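Local coordinates for protein putative D-lactate dehydrogenase (Chlamydomonas reinhardtii, PDB 4ZGS) that probably reduces pyruvate to D-lactate with a nicotinamide cofactor, as a chloroplast pyruvate reductase of the D-isomer specific 2-hydroxyacid dehydrogenase family, at residues 146-158 and 167-179. Sequence-based numbering, arbitrary orientation.
Sequences LIFALNRHLTDAY and SLSGLVGVEMRHK
M176 lays its thioether over one face of the F148 ring in a Met-aromatic contact, with SD 4.1 Å from the centroid of that ring and 21° off its normal. This is packing within the Rossmann-type NAD-binding domain: the irregular segment 167-179, leading into strand 180-184, runs past the junction of helices 136-151 and 154-163. A polarisable sulfur suits the face of an aromatic ring, and an unbranched chain can reach it. I147 flanks the sulfur, its CG2 3.8 Å from M176 SD, while the N151 amide crosses the same side chain at about a right angle and brings ND2 to 3.6 Å from M176 CG. Were F148 replaced by an alanine, M176 would probably lose the aromatic face under its sulfur and a gap would open there, with only I147 and N151 of segment 146-158 still beside it.

At the helix end the backbone does the joining. V174 N gives a weak hydrogen bond to N151 O (3.3 Å, 132° at the hydrogen), and G173 fits beside that carbonyl because a CB would collide with N151 O and R152 CD. Helix 136-151 closes in a Schellman motif, where L154 N reaches A149 O and H153, at positive phi, is the residue that turns the chain; it is also the N-cap of the next helix. With CG anti to its carbonyl carbon (chi1 -61°), the H153 imidazole lies between two carbonyls, G170 O over the centre of one face and L150 O over the other, each 4.1 Å above the plane. L171 rests on that next helix, its CD2 4.1 Å from A157 CB, where the alanine's small methyl admits a branched leucine.

Farther out, a second subunit covers this region: its E141 carboxylate takes M176 N, and the R152 guanidinium gives NH1 to its S138 O and NH2 to its A337 O.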
loop_
_atom_site.group_PDB
_atom_site.type_symbol
_atom_site.label_atom_id
_atom_site.label_comp_id
_atom_site.label_asym_id
_atom_site.label_seq_id
_atom_site.Cartn_x
_atom_site.Cartn_y
_atom_site.Cartn_z
ATOM N N LEU A 146 -0.636 -13.643 -14.289
ATOM C CA LEU A 146 0.604 -13.027 -13.890
ATOM C C LEU A 146 1.226 -12.371 -15.089
ATOM O O LEU A 146 1.804 -11.288 -14.997
ATOM C CB LEU A 146 1.567 -14.056 -13.279
ATOM C CG LEU A 146 1.114 -14.705 -11.965
ATOM C CD1 LEU A 146 2.212 -15.588 -11.388
ATOM C CD2 LEU A 146 0.650 -13.685 -10.960
ATOM N N ILE A 147 1.160 -13.054 -16.228
ATOM C CA ILE A 147 1.795 -12.513 -17.428
ATOM C C ILE A 147 1.146 -11.168 -17.794
ATOM O O ILE A 147 1.826 -10.144 -17.969
ATOM C CB ILE A 147 1.744 -13.514 -18.582
ATOM C CG1 ILE A 147 2.780 -14.611 -18.318
ATOM C CG2 ILE A 147 2.135 -12.822 -19.917
ATOM C CD1 ILE A 147 2.598 -15.859 -19.179
ATOM N N PHE A 148 -0.176 -11.141 -17.809
ATOM C CA PHE A 148 -0.836 -9.909 -18.172
ATOM C C PHE A 148 -0.520 -8.775 -17.206
ATOM O O PHE A 148 -0.224 -7.680 -17.648
ATOM C CB PHE A 148 -2.342 -10.127 -18.286
ATOM C CG PHE A 148 -2.784 -10.446 -19.701
ATOM C CD1 PHE A 148 -2.915 -9.442 -20.645
ATOM C CD2 PHE A 148 -3.048 -11.751 -20.084
ATOM C CE1 PHE A 148 -3.324 -9.735 -21.917
ATOM C CE2 PHE A 148 -3.445 -12.036 -21.353
ATOM C CZ PHE A 148 -3.580 -11.029 -22.268
ATOM N N ALA A 149 -0.551 -9.058 -15.900
ATOM C CA ALA A 149 -0.373 -8.055 -14.880
ATOM C C ALA A 149 1.020 -7.443 -15.030
ATOM O O ALA A 149 1.159 -6.228 -15.047
ATOM C CB ALA A 149 -0.583 -8.663 -13.457
ATOM N N LEU A 150 2.041 -8.281 -15.183
ATOM C CA LEU A 150 3.403 -7.789 -15.379
ATOM C C LEU A 150 3.585 -6.993 -16.675
ATOM O O LEU A 150 4.257 -5.958 -16.702
ATOM C CB LEU A 150 4.393 -8.959 -15.381
ATOM C CG LEU A 150 4.595 -9.662 -14.036
ATOM C CD1 LEU A 150 5.378 -10.959 -14.245
ATOM C CD2 LEU A 150 5.314 -8.738 -13.076
ATOM N N ASN A 151 3.000 -7.491 -17.762
ATOM C CA ASN A 151 3.081 -6.807 -19.038
ATOM C C ASN A 151 2.574 -5.387 -18.947
ATOM O O ASN A 151 3.098 -4.482 -19.595
ATOM C CB ASN A 151 2.270 -7.540 -20.105
ATOM C CG ASN A 151 3.053 -8.610 -20.783
ATOM O OD1 ASN A 151 4.279 -8.645 -20.703
ATOM N ND2 ASN A 151 2.361 -9.471 -21.489
ATOM N N ARG A 152 1.473 -5.230 -18.235
ATOM C CA ARG A 152 0.805 -3.954 -18.173
ATOM C C ARG A 152 1.050 -3.218 -16.871
ATOM O O ARG A 152 0.381 -2.219 -16.621
ATOM C CB ARG A 152 -0.682 -4.138 -18.448
ATOM C CG ARG A 152 -0.931 -4.849 -19.804
ATOM C CD ARG A 152 -0.143 -4.173 -20.966
ATOM N NE ARG A 152 -0.716 -2.885 -21.375
ATOM C CZ ARG A 152 -1.490 -2.702 -22.445
ATOM N NH1 ARG A 152 -1.792 -3.733 -23.249
ATOM N NH2 ARG A 152 -1.972 -1.483 -22.715
ATOM N N HIS A 153 1.952 -3.731 -16.026
ATOM C CA HIS A 153 2.285 -3.077 -14.755
ATOM C C HIS A 153 1.037 -2.772 -13.954
ATOM O O HIS A 153 0.910 -1.680 -13.380
ATOM C CB HIS A 153 3.066 -1.729 -14.975
ATOM C CG HIS A 153 4.371 -1.874 -15.685
ATOM N ND1 HIS A 153 5.542 -2.206 -15.036
ATOM C CD2 HIS A 153 4.700 -1.729 -16.993
ATOM C CE1 HIS A 153 6.536 -2.251 -15.911
ATOM N NE2 HIS A 153 6.052 -1.966 -17.105
ATOM N N LEU A 154 0.126 -3.726 -13.885
ATOM C CA LEU A 154 -1.127 -3.512 -13.163
ATOM C C LEU A 154 -0.945 -3.256 -11.650
ATOM O O LEU A 154 -1.691 -2.449 -11.087
ATOM C CB LEU A 154 -2.087 -4.699 -13.363
ATOM C CG LEU A 154 -2.587 -4.963 -14.788
ATOM C CD1 LEU A 154 -3.741 -6.008 -14.760
ATOM C CD2 LEU A 154 -3.035 -3.702 -15.470
ATOM N N THR A 155 0.006 -3.906 -10.969
ATOM C CA THR A 155 0.111 -3.644 -9.519
ATOM C C THR A 155 0.632 -2.217 -9.244
ATOM O O THR A 155 0.008 -1.470 -8.491
ATOM C CB THR A 155 0.996 -4.684 -8.775
ATOM O OG1 THR A 155 2.364 -4.606 -9.207
ATOM C CG2 THR A 155 0.436 -6.126 -8.974
ATOM N N ASP A 156 1.723 -1.818 -9.890
ATOM C CA ASP A 156 2.148 -0.418 -9.856
ATOM C C ASP A 156 0.987 0.533 -10.170
ATOM O O ASP A 156 0.779 1.512 -9.458
ATOM C CB ASP A 156 3.291 -0.148 -10.839
ATOM C CG ASP A 156 4.580 -0.863 -10.466
ATOM O OD1 ASP A 156 4.588 -1.621 -9.464
ATOM O OD2 ASP A 156 5.584 -0.678 -11.198
ATOM N N ALA A 157 0.238 0.265 -11.242
ATOM C CA ALA A 157 -0.784 1.213 -11.665
ATOM C C ALA A 157 -1.863 1.397 -10.628
ATOM O O ALA A 157 -2.281 2.514 -10.335
ATOM C CB ALA A 157 -1.396 0.774 -12.955
ATOM N N TYR A 158 -2.307 0.281 -10.073
ATOM C CA TYR A 158 -3.359 0.276 -9.078
ATOM C C TYR A 158 -2.952 1.143 -7.886
ATOM O O TYR A 158 -3.748 1.962 -7.413
ATOM C CB TYR A 158 -3.680 -1.160 -8.652
ATOM C CG TYR A 158 -4.703 -1.247 -7.553
ATOM C CD1 TYR A 158 -6.044 -0.942 -7.797
ATOM C CD2 TYR A 158 -4.338 -1.633 -6.274
ATOM C CE1 TYR A 158 -6.990 -0.998 -6.785
ATOM C CE2 TYR A 158 -5.282 -1.708 -5.269
ATOM C CZ TYR A 158 -6.600 -1.383 -5.532
ATOM O OH TYR A 158 -7.525 -1.457 -4.523
ATOM N N SER A 167 -0.174 9.876 -13.428
ATOM C CA SER A 167 0.814 10.005 -14.506
ATOM C C SER A 167 1.182 8.660 -15.166
ATOM O O SER A 167 0.954 7.578 -14.578
ATOM C CB SER A 167 2.073 10.629 -13.972
ATOM O OG SER A 167 2.745 9.645 -13.229
ATOM N N LEU A 168 1.698 8.746 -16.399
ATOM C CA LEU A 168 1.977 7.563 -17.232
ATOM C C LEU A 168 3.335 6.853 -17.086
ATOM O O LEU A 168 3.408 5.622 -17.203
ATOM C CB LEU A 168 1.764 7.918 -18.700
ATOM C CG LEU A 168 0.322 8.335 -19.013
ATOM C CD1 LEU A 168 0.160 8.526 -20.517
ATOM C CD2 LEU A 168 -0.724 7.355 -18.477
ATOM N N SER A 169 4.408 7.607 -16.887
ATOM C CA SER A 169 5.735 7.007 -16.716
ATOM C C SER A 169 5.624 6.265 -15.397
ATOM O O SER A 169 4.722 6.607 -14.616
ATOM C CB SER A 169 6.828 8.080 -16.676
ATOM O OG SER A 169 6.556 9.190 -17.530
ATOM N N GLY A 170 6.371 5.205 -15.094
ATOM C CA GLY A 170 7.127 4.276 -15.896
ATOM C C GLY A 170 6.200 3.048 -16.027
ATOM O O GLY A 170 6.604 1.904 -15.773
ATOM N N LEU A 171 4.913 3.316 -16.268
ATOM C CA LEU A 171 3.885 2.290 -16.508
ATOM C C LEU A 171 3.805 1.719 -17.950
ATOM O O LEU A 171 2.907 0.963 -18.270
ATOM C CB LEU A 171 2.506 2.861 -16.165
ATOM C CG LEU A 171 2.155 3.383 -14.773
ATOM C CD1 LEU A 171 0.705 3.869 -14.745
ATOM C CD2 LEU A 171 2.354 2.282 -13.760
ATOM N N VAL A 172 4.704 2.096 -18.835
ATOM C CA VAL A 172 4.588 1.644 -20.205
ATOM C C VAL A 172 4.692 0.125 -20.343
ATOM O O VAL A 172 5.670 -0.486 -19.917
ATOM C CB VAL A 172 5.647 2.259 -21.082
ATOM C CG1 VAL A 172 5.569 1.666 -22.475
ATOM C CG2 VAL A 172 5.494 3.790 -21.102
ATOM N N GLY A 173 3.689 -0.476 -20.988
ATOM C CA GLY A 173 3.640 -1.919 -21.115
ATOM C C GLY A 173 4.123 -2.463 -22.431
ATOM O O GLY A 173 4.851 -1.801 -23.176
ATOM N N VAL A 174 3.695 -3.685 -22.717
ATOM C CA VAL A 174 4.127 -4.422 -23.899
ATOM C C VAL A 174 2.993 -5.294 -24.457
ATOM O O VAL A 174 2.194 -5.828 -23.682
ATOM C CB VAL A 174 5.346 -5.287 -23.553
ATOM C CG1 VAL A 174 5.340 -6.557 -24.350
ATOM C CG2 VAL A 174 6.616 -4.501 -23.796
ATOM N N GLU A 175 2.924 -5.437 -25.785
ATOM C CA GLU A 175 1.954 -6.336 -26.437
ATOM C C GLU A 175 2.315 -7.810 -26.361
ATOM O O GLU A 175 3.467 -8.193 -26.560
ATOM C CB GLU A 175 1.788 -5.981 -27.910
ATOM C CG GLU A 175 0.765 -4.916 -28.188
ATOM C CD GLU A 175 0.581 -4.649 -29.682
ATOM O OE1 GLU A 175 1.178 -5.389 -30.518
ATOM O OE2 GLU A 175 -0.146 -3.673 -30.006
ATOM N N MET A 176 1.313 -8.649 -26.131
ATOM C CA MET A 176 1.564 -10.084 -26.121
ATOM C C MET A 176 1.379 -10.794 -27.464
ATOM O O MET A 176 1.939 -11.878 -27.661
ATOM C CB MET A 176 0.670 -10.717 -25.068
ATOM C CG MET A 176 1.350 -11.710 -24.147
ATOM S SD MET A 176 0.048 -12.144 -23.028
ATOM C CE MET A 176 -0.425 -10.466 -22.643
ATOM N N ARG A 177 0.685 -10.158 -28.410
ATOM C CA ARG A 177 0.179 -10.887 -29.567
ATOM C C ARG A 177 1.193 -11.740 -30.309
ATOM O O ARG A 177 0.923 -12.899 -30.579
ATOM C CB ARG A 177 -0.475 -9.983 -30.616
ATOM C CG ARG A 177 -1.020 -10.877 -31.743
ATOM C CD ARG A 177 -2.075 -10.257 -32.654
ATOM N NE ARG A 177 -2.605 -11.277 -33.559
ATOM C CZ ARG A 177 -3.576 -11.090 -34.449
ATOM N NH1 ARG A 177 -4.158 -9.901 -34.575
ATOM N NH2 ARG A 177 -3.974 -12.115 -35.197
ATOM N N HIS A 178 2.317 -11.206 -30.727
ATOM C CA HIS A 178 3.168 -12.103 -31.507
ATOM C C HIS A 178 4.372 -12.681 -30.754
ATOM O O HIS A 178 5.262 -13.256 -31.360
ATOM C CB HIS A 178 3.543 -11.418 -32.816
ATOM C CG HIS A 178 2.363 -11.231 -33.719
ATOM N ND1 HIS A 178 1.689 -10.034 -33.831
ATOM C CD2 HIS A 178 1.711 -12.103 -34.519
ATOM C CE1 HIS A 178 0.686 -10.170 -34.679
ATOM N NE2 HIS A 178 0.677 -11.417 -35.109
ATOM N N LYS A 179 4.412 -12.490 -29.439
ATOM C CA LYS A 179 5.532 -12.951 -28.618
ATOM C C LYS A 179 5.750 -14.473 -28.602
ATOM O O LYS A 179 4.799 -15.251 -28.696
ATOM C CB LYS A 179 5.335 -12.463 -27.185
ATOM C CG LYS A 179 5.199 -10.960 -27.080
ATOM C CD LYS A 179 6.428 -10.301 -27.686
ATOM C CE LYS A 179 6.214 -8.811 -27.931
ATOM N NZ LYS A 179 6.240 -8.035 -26.652
#